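N-acetyltransferase (Trypanosoma brucei, PDB 3I3G) probably catalyses transfer of the acetyl group from acetyl-CoA to D-glucosamine 6-phosphate, a step on the route to UDP-N-acetylglucosamine. Local coordinates at residues V19-R24 against K67-Q72; L31-E36 against T74-G79. One frame throughout, in Å; residues are numbered along the deposited sequence.

Both contacts lie at one edge of the mixed sheet of this GNAT fold, their centres about 10 Å apart. Contact 1 joins the outermost strand 21-25 to strand 65-71; contact 2 sets helix 31-38, which follows that first strand in the chain, against strand 76-86. Since strands 65-71 and 76-86 are sheet neighbours, the contacts also meet directly: Phe69 N lies 2.8 Å from Gly79 O and His71 N 2.9 Å from Arg76 O, both probable hydrogen bonds. Helix 113-127 packs on the sheet face carrying Leu21, Leu23 and Phe69, whereas helix 31-38 meets the face bearing Val68 and Ile77.

Contact 1 of 2, residues V19-R24 against K67-Q72; sequences VDLELR and KVFCHQ
Leu23 lays its CD1 methyl over one face of the Phe69 ring, 4.1 Å from the ring centroid and only 11° off the normal, a CH-pi contact. Its CG stands anti to the backbone N (chi1 180°), which sends the branch across the strand above that ring, while CB touches Phe69 CE1. Farther along the same sheet face Leu21 CB touches Phe69 CD1, approaching obliquely, and helix 113-127 packs against these three side chains through Leu113, Ala116 and Leu117.

Beneath them the two strands pair antiparallel. Glu22 and Cys70 exchange two backbone hydrogen bonds, as do Arg24 and Val68; of these, Val68 N to Arg24 O, at 2.8 Å, is the shortest. Gln72 N extends the series to Asp20 O where the strand runs into a loop.

The other face carries Glu22, Arg24, Val68 and Cys70. Arg24 leaves its backbone with CG between N and the carbonyl carbon (chi1 55°), and its extended chain lies along the sheet so that NH2 makes a weak hydrogen bond, 3.4 Å, to Cys70 SG. Arg24 NH1 forms salt bridges with Asp30 and Glu27.

Two waters bridge the strands, one near each end of the pairing. One donates to Asp20 OD1 and sits in the plane of the His71 ring, 2.8 Å from His71 NE2; His71 ND1 turns instead to Thr74. The other donates to Leu23 O and accepts from Lys67 NZ, 2.7 Å away, an ammonium that also pairs with Asp120 on helix 113-127. This is antiparallel pairing of the first two strands of a GNAT acetyltransferase sheet, with helix 113-127 packed on the face that carries Leu21, Leu23 and Phe69.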
loop_
_atom_site.group_PDB
_atom_site.type_symbol
_atom_site.label_atom_id
_atom_site.label_comp_id
_atom_site.label_asym_id
_atom_site.label_seq_id
_atom_site.Cartn_x
_atom_site.Cartn_y
_atom_site.Cartn_z
ATOM N N VAL A 19 24.764 -19.990 9.621
ATOM C CA VAL A 19 23.618 -19.509 10.441
ATOM C C VAL A 19 22.490 -20.536 10.482
ATOM O O VAL A 19 21.746 -20.611 11.458
ATOM C CB VAL A 19 23.057 -18.183 9.897
ATOM C CG1 VAL A 19 24.093 -17.076 10.021
ATOM C CG2 VAL A 19 22.619 -18.352 8.453
ATOM N N ASP A 20 22.399 -21.368 9.447
ATOM C CA ASP A 20 21.305 -22.312 9.260
ATOM C C ASP A 20 19.998 -21.602 8.801
ATOM O O ASP A 20 18.922 -22.192 8.843
ATOM C CB ASP A 20 21.024 -23.080 10.527
ATOM C CG ASP A 20 22.012 -24.219 10.782
ATOM O OD1 ASP A 20 22.397 -24.394 11.911
ATOM O OD2 ASP A 20 22.336 -24.931 9.868
ATOM N N LEU A 21 20.119 -20.358 8.378
ATOM C CA LEU A 21 18.970 -19.580 7.932
ATOM C C LEU A 21 18.859 -19.584 6.437
ATOM O O LEU A 21 19.834 -19.607 5.745
ATOM C CB LEU A 21 19.086 -18.140 8.365
ATOM C CG LEU A 21 18.999 -17.833 9.824
ATOM C CD1 LEU A 21 19.357 -16.419 10.084
ATOM C CD2 LEU A 21 17.674 -18.121 10.366
ATOM N N GLU A 22 17.640 -19.490 5.975
ATOM C CA GLU A 22 17.392 -19.389 4.546
ATOM C C GLU A 22 16.366 -18.303 4.258
ATOM O O GLU A 22 15.336 -18.216 4.928
ATOM C CB GLU A 22 16.921 -20.728 3.978
ATOM C CG GLU A 22 15.678 -21.284 4.645
ATOM C CD GLU A 22 15.261 -22.623 4.072
ATOM O OE1 GLU A 22 14.224 -23.165 4.518
ATOM O OE2 GLU A 22 15.969 -23.133 3.177
ATOM N N LEU A 23 16.661 -17.474 3.264
ATOM C CA LEU A 23 15.742 -16.431 2.834
ATOM C C LEU A 23 14.925 -16.942 1.655
ATOM O O LEU A 23 15.478 -17.277 0.609
ATOM C CB LEU A 23 16.514 -15.173 2.437
ATOM C CG LEU A 23 15.695 -13.974 1.956
ATOM C CD1 LEU A 23 14.647 -13.590 2.983
ATOM C CD2 LEU A 23 16.609 -12.797 1.658
ATOM N N ARG A 24 13.609 -17.009 1.829
ATOM C CA ARG A 24 12.741 -17.558 0.797
ATOM C C ARG A 24 11.320 -17.009 0.883
ATOM O O ARG A 24 10.982 -16.267 1.805
ATOM C CB ARG A 24 12.713 -19.086 0.888
ATOM C CG ARG A 24 12.308 -19.618 2.257
ATOM C CD ARG A 24 12.147 -21.130 2.238
ATOM N NE ARG A 24 11.782 -21.661 3.548
ATOM C CZ ARG A 24 10.552 -21.620 4.052
ATOM N NH1 ARG A 24 9.567 -21.068 3.358
ATOM N NH2 ARG A 24 10.308 -22.128 5.253
ATOM N N LYS A 67 8.523 -12.414 1.918
ATOM C CA LYS A 67 9.790 -13.107 2.084
ATOM C C LYS A 67 10.038 -13.329 3.568
ATOM O O LYS A 67 9.756 -12.457 4.388
ATOM C CB LYS A 67 10.935 -12.299 1.473
ATOM C CG LYS A 67 10.752 -11.981 -0.003
ATOM C CD LYS A 67 10.620 -13.251 -0.830
ATOM C CE LYS A 67 11.925 -14.028 -0.873
ATOM N NZ LYS A 67 12.952 -13.350 -1.713
ATOM N N VAL A 68 10.559 -14.501 3.913
ATOM C CA VAL A 68 10.805 -14.832 5.309
ATOM C C VAL A 68 12.192 -15.426 5.514
ATOM O O VAL A 68 12.764 -16.034 4.608
ATOM C CB VAL A 68 9.770 -15.847 5.838
ATOM C CG1 VAL A 68 8.369 -15.263 5.777
ATOM C CG2 VAL A 68 9.852 -17.146 5.048
ATOM N N PHE A 69 12.729 -15.235 6.712
ATOM C CA PHE A 69 13.910 -15.965 7.136
ATOM C C PHE A 69 13.461 -17.169 7.945
ATOM O O PHE A 69 12.656 -17.040 8.869
ATOM C CB PHE A 69 14.842 -15.083 7.966
ATOM C CG PHE A 69 15.889 -14.380 7.153
ATOM C CD1 PHE A 69 16.945 -15.089 6.606
ATOM C CD2 PHE A 69 15.821 -13.015 6.940
ATOM C CE1 PHE A 69 17.913 -14.449 5.857
ATOM C CE2 PHE A 69 16.788 -12.369 6.193
ATOM C CZ PHE A 69 17.834 -13.088 5.650
ATOM N N CYS A 70 13.975 -18.340 7.588
ATOM C CA CYS A 70 13.587 -19.574 8.252
ATOM C C CYS A 70 14.799 -20.312 8.802
ATOM O O CYS A 70 15.804 -20.481 8.111
ATOM C CB CYS A 70 12.818 -20.477 7.282
ATOM S SG CYS A 70 12.444 -22.138 7.907
ATOM N N HIS A 71 14.704 -20.736 10.057
ATOM C CA HIS A 71 15.691 -21.638 10.625
ATOM C C HIS A 71 15.404 -23.033 10.081
ATOM O O HIS A 71 14.567 -23.761 10.615
ATOM C CB HIS A 71 15.617 -21.625 12.151
ATOM C CG HIS A 71 16.665 -22.462 12.814
ATOM N ND1 HIS A 71 16.375 -23.646 13.459
ATOM C CD2 HIS A 71 18.005 -22.293 12.922
ATOM C CE1 HIS A 71 17.490 -24.167 13.941
ATOM N NE2 HIS A 71 18.493 -23.365 13.629
ATOM N N GLN A 72 16.096 -23.393 9.004
ATOM C CA GLN A 72 15.799 -24.619 8.264
ATOM C C GLN A 72 15.618 -25.870 9.123
ATOM O O GLN A 72 14.675 -26.633 8.915
ATOM C CB GLN A 72 16.857 -24.874 7.187
ATOM C CG GLN A 72 16.417 -24.479 5.790
ATOM C CD GLN A 72 17.221 -25.181 4.715
ATOM O OE1 GLN A 72 16.663 -25.738 3.767
ATOM N NE2 GLN A 72 18.541 -25.170 4.862
HETATM O O HOH W 1 21.212 -24.019 14.159
HETATM O O HOH W 2 14.567 -15.543 -1.790
#

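Contact 2 of 2, residues L31-E36 against T74-G79; sequences LSSHLE and TGRIVG. Unlike the reference sequence in segment 74-79: Arg76 (reference Gly).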
loop_
_atom_site.group_PDB
_atom_site.type_symbol
_atom_site.label_atom_id
_atom_site.label_comp_id
_atom_site.label_asym_id
_atom_site.label_seq_id
_atom_site.Cartn_x
_atom_site.Cartn_y
_atom_site.Cartn_z
ATOM N N LEU A 31 2.814 -20.759 7.785
ATOM C CA LEU A 31 1.799 -19.797 8.225
ATOM C C LEU A 31 1.630 -19.660 9.741
ATOM O O LEU A 31 1.569 -18.546 10.261
ATOM C CB LEU A 31 0.454 -20.087 7.551
ATOM C CG LEU A 31 0.495 -20.030 6.020
ATOM C CD1 LEU A 31 -0.880 -20.278 5.427
ATOM C CD2 LEU A 31 1.041 -18.692 5.551
ATOM N N SER A 32 1.545 -20.782 10.449
ATOM C CA SER A 32 1.353 -20.752 11.897
ATOM C C SER A 32 2.537 -20.099 12.606
ATOM O O SER A 32 2.358 -19.227 13.455
ATOM C CB SER A 32 1.121 -22.162 12.443
ATOM O OG SER A 32 2.267 -22.976 12.266
ATOM N N SER A 33 3.746 -20.528 12.257
ATOM C CA SER A 33 4.953 -19.965 12.853
ATOM C C SER A 33 5.085 -18.494 12.479
ATOM O O SER A 33 5.570 -17.678 13.263
ATOM C CB SER A 33 6.188 -20.739 12.390
ATOM O OG SER A 33 7.359 -20.239 13.009
ATOM N N HIS A 34 4.644 -18.166 11.269
ATOM C CA HIS A 34 4.689 -16.801 10.765
ATOM C C HIS A 34 3.792 -15.881 11.592
ATOM O O HIS A 34 4.178 -14.760 11.927
ATOM C CB HIS A 34 4.271 -16.781 9.292
ATOM C CG HIS A 34 4.408 -15.442 8.638
ATOM N ND1 HIS A 34 3.321 -14.706 8.217
ATOM C CD2 HIS A 34 5.502 -14.708 8.328
ATOM C CE1 HIS A 34 3.741 -13.576 7.677
ATOM N NE2 HIS A 34 5.060 -13.552 7.733
ATOM N N LEU A 35 2.597 -16.361 11.923
ATOM C CA LEU A 35 1.656 -15.581 12.719
ATOM C C LEU A 35 2.239 -15.273 14.094
ATOM O O LEU A 35 2.057 -14.178 14.629
ATOM C CB LEU A 35 0.327 -16.326 12.870
ATOM C CG LEU A 35 -0.728 -15.656 13.753
ATOM C CD1 LEU A 35 -1.054 -14.262 13.240
ATOM C CD2 LEU A 35 -1.984 -16.508 13.831
ATOM N N GLU A 36 2.938 -16.250 14.660
ATOM C CA GLU A 36 3.578 -16.084 15.958
ATOM C C GLU A 36 4.612 -14.963 15.902
ATOM O O GLU A 36 4.685 -14.121 16.800
ATOM C CB GLU A 36 4.235 -17.397 16.391
ATOM C CG GLU A 36 4.831 -17.373 17.786
ATOM C CD GLU A 36 5.233 -18.755 18.261
ATOM O OE1 GLU A 36 5.863 -18.858 19.333
ATOM O OE2 GLU A 36 4.916 -19.738 17.559
ATOM N N THR A 74 14.506 -26.472 12.039
ATOM C CA THR A 74 13.235 -26.586 12.750
ATOM C C THR A 74 12.085 -25.961 11.967
ATOM O O THR A 74 10.917 -26.217 12.255
ATOM C CB THR A 74 13.300 -25.918 14.133
ATOM O OG1 THR A 74 13.593 -24.523 13.977
ATOM C CG2 THR A 74 14.375 -26.568 14.992
ATOM N N GLY A 75 12.423 -25.133 10.984
ATOM C CA GLY A 75 11.421 -24.450 10.177
ATOM C C GLY A 75 10.832 -23.229 10.858
ATOM O O GLY A 75 9.856 -22.653 10.376
ATOM N N ARG A 76 11.421 -22.824 11.978
ATOM C CA ARG A 76 10.906 -21.671 12.710
ATOM C C ARG A 76 11.122 -20.381 11.924
ATOM O O ARG A 76 12.221 -20.114 11.436
ATOM C CB ARG A 76 11.539 -21.565 14.100
ATOM C CG ARG A 76 10.716 -20.731 15.075
ATOM C CD ARG A 76 11.289 -20.768 16.483
ATOM N NE ARG A 76 12.481 -19.937 16.611
ATOM C CZ ARG A 76 12.458 -18.647 16.929
ATOM N NH1 ARG A 76 11.302 -18.037 17.150
ATOM N NH2 ARG A 76 13.590 -17.966 17.025
ATOM N N ILE A 77 10.062 -19.590 11.798
ATOM C CA ILE A 77 10.122 -18.330 11.068
ATOM C C ILE A 77 10.580 -17.209 11.994
ATOM O O ILE A 77 9.906 -16.893 12.975
ATOM C CB ILE A 77 8.751 -17.968 10.465
ATOM C CG1 ILE A 77 8.229 -19.119 9.602
ATOM C CG2 ILE A 77 8.848 -16.685 9.651
ATOM C CD1 ILE A 77 9.063 -19.389 8.362
ATOM N N VAL A 78 11.722 -16.607 11.674
ATOM C CA VAL A 78 12.335 -15.618 12.556
ATOM C C VAL A 78 12.451 -14.237 11.918
ATOM O O VAL A 78 12.986 -13.309 12.525
ATOM C CB VAL A 78 13.732 -16.074 13.015
ATOM C CG1 VAL A 78 13.632 -17.373 13.800
ATOM C CG2 VAL A 78 14.655 -16.237 11.818
ATOM N N GLY A 79 11.948 -14.102 10.695
ATOM C CA GLY A 79 11.975 -12.820 9.999
ATOM C C GLY A 79 10.989 -12.779 8.850
ATOM O O GLY A 79 10.789 -13.777 8.158
HETATM O O HOH W 3 7.998 -17.404 14.683
#
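Ser33, on helix 31-38, turns its hydroxyl onto the backbone of strand 76-86, a helix-on-sheet contact within the GNAT fold. Ile77 N donates to Ser33 OG at 3.0 Å, and with an N-H...O angle of 174° the bond is almost straight. The hydroxyl gets there because OG is anti to the serine's own backbone N (chi1 -177°). Around this polar link the packing is apolar: Ile77 CG1 comes to 3.8 Å from Ser33 CB, and Ile77 CG2 approaches the edge of the His34 ring at CD2. Ile77 thus sets one branch against each of two consecutive helix residues.

The next shell holds these groups in place. His34 NE2 is hydrogen-bonded to Ser80 farther along the strand, which fixes the imidazole beside the sheet, and Phe89 of the second subunit meets the ring with the planes about 80° apart. Val68 on strand 65-71 touches both His34 and Ile77, so Ile77 and Val68 together form the floor on which the helix rests.

Near the turn after strand 65-71, Gly75 and Arg76 both face His71 in a G1 beta bulge, the glycine taking a positive phi. Arg76 differs from the reference sequence, which has glycine there; its guanidinium pairs with Asp105, and Val78 CG1 lies over one face, offset toward its rim. A second, classic bulge places Val78 and Gly79 opposite Phe69. Between helix and strand lies one water, which donates to Ser33 O and, at 2.6 Å, to Ile77 O.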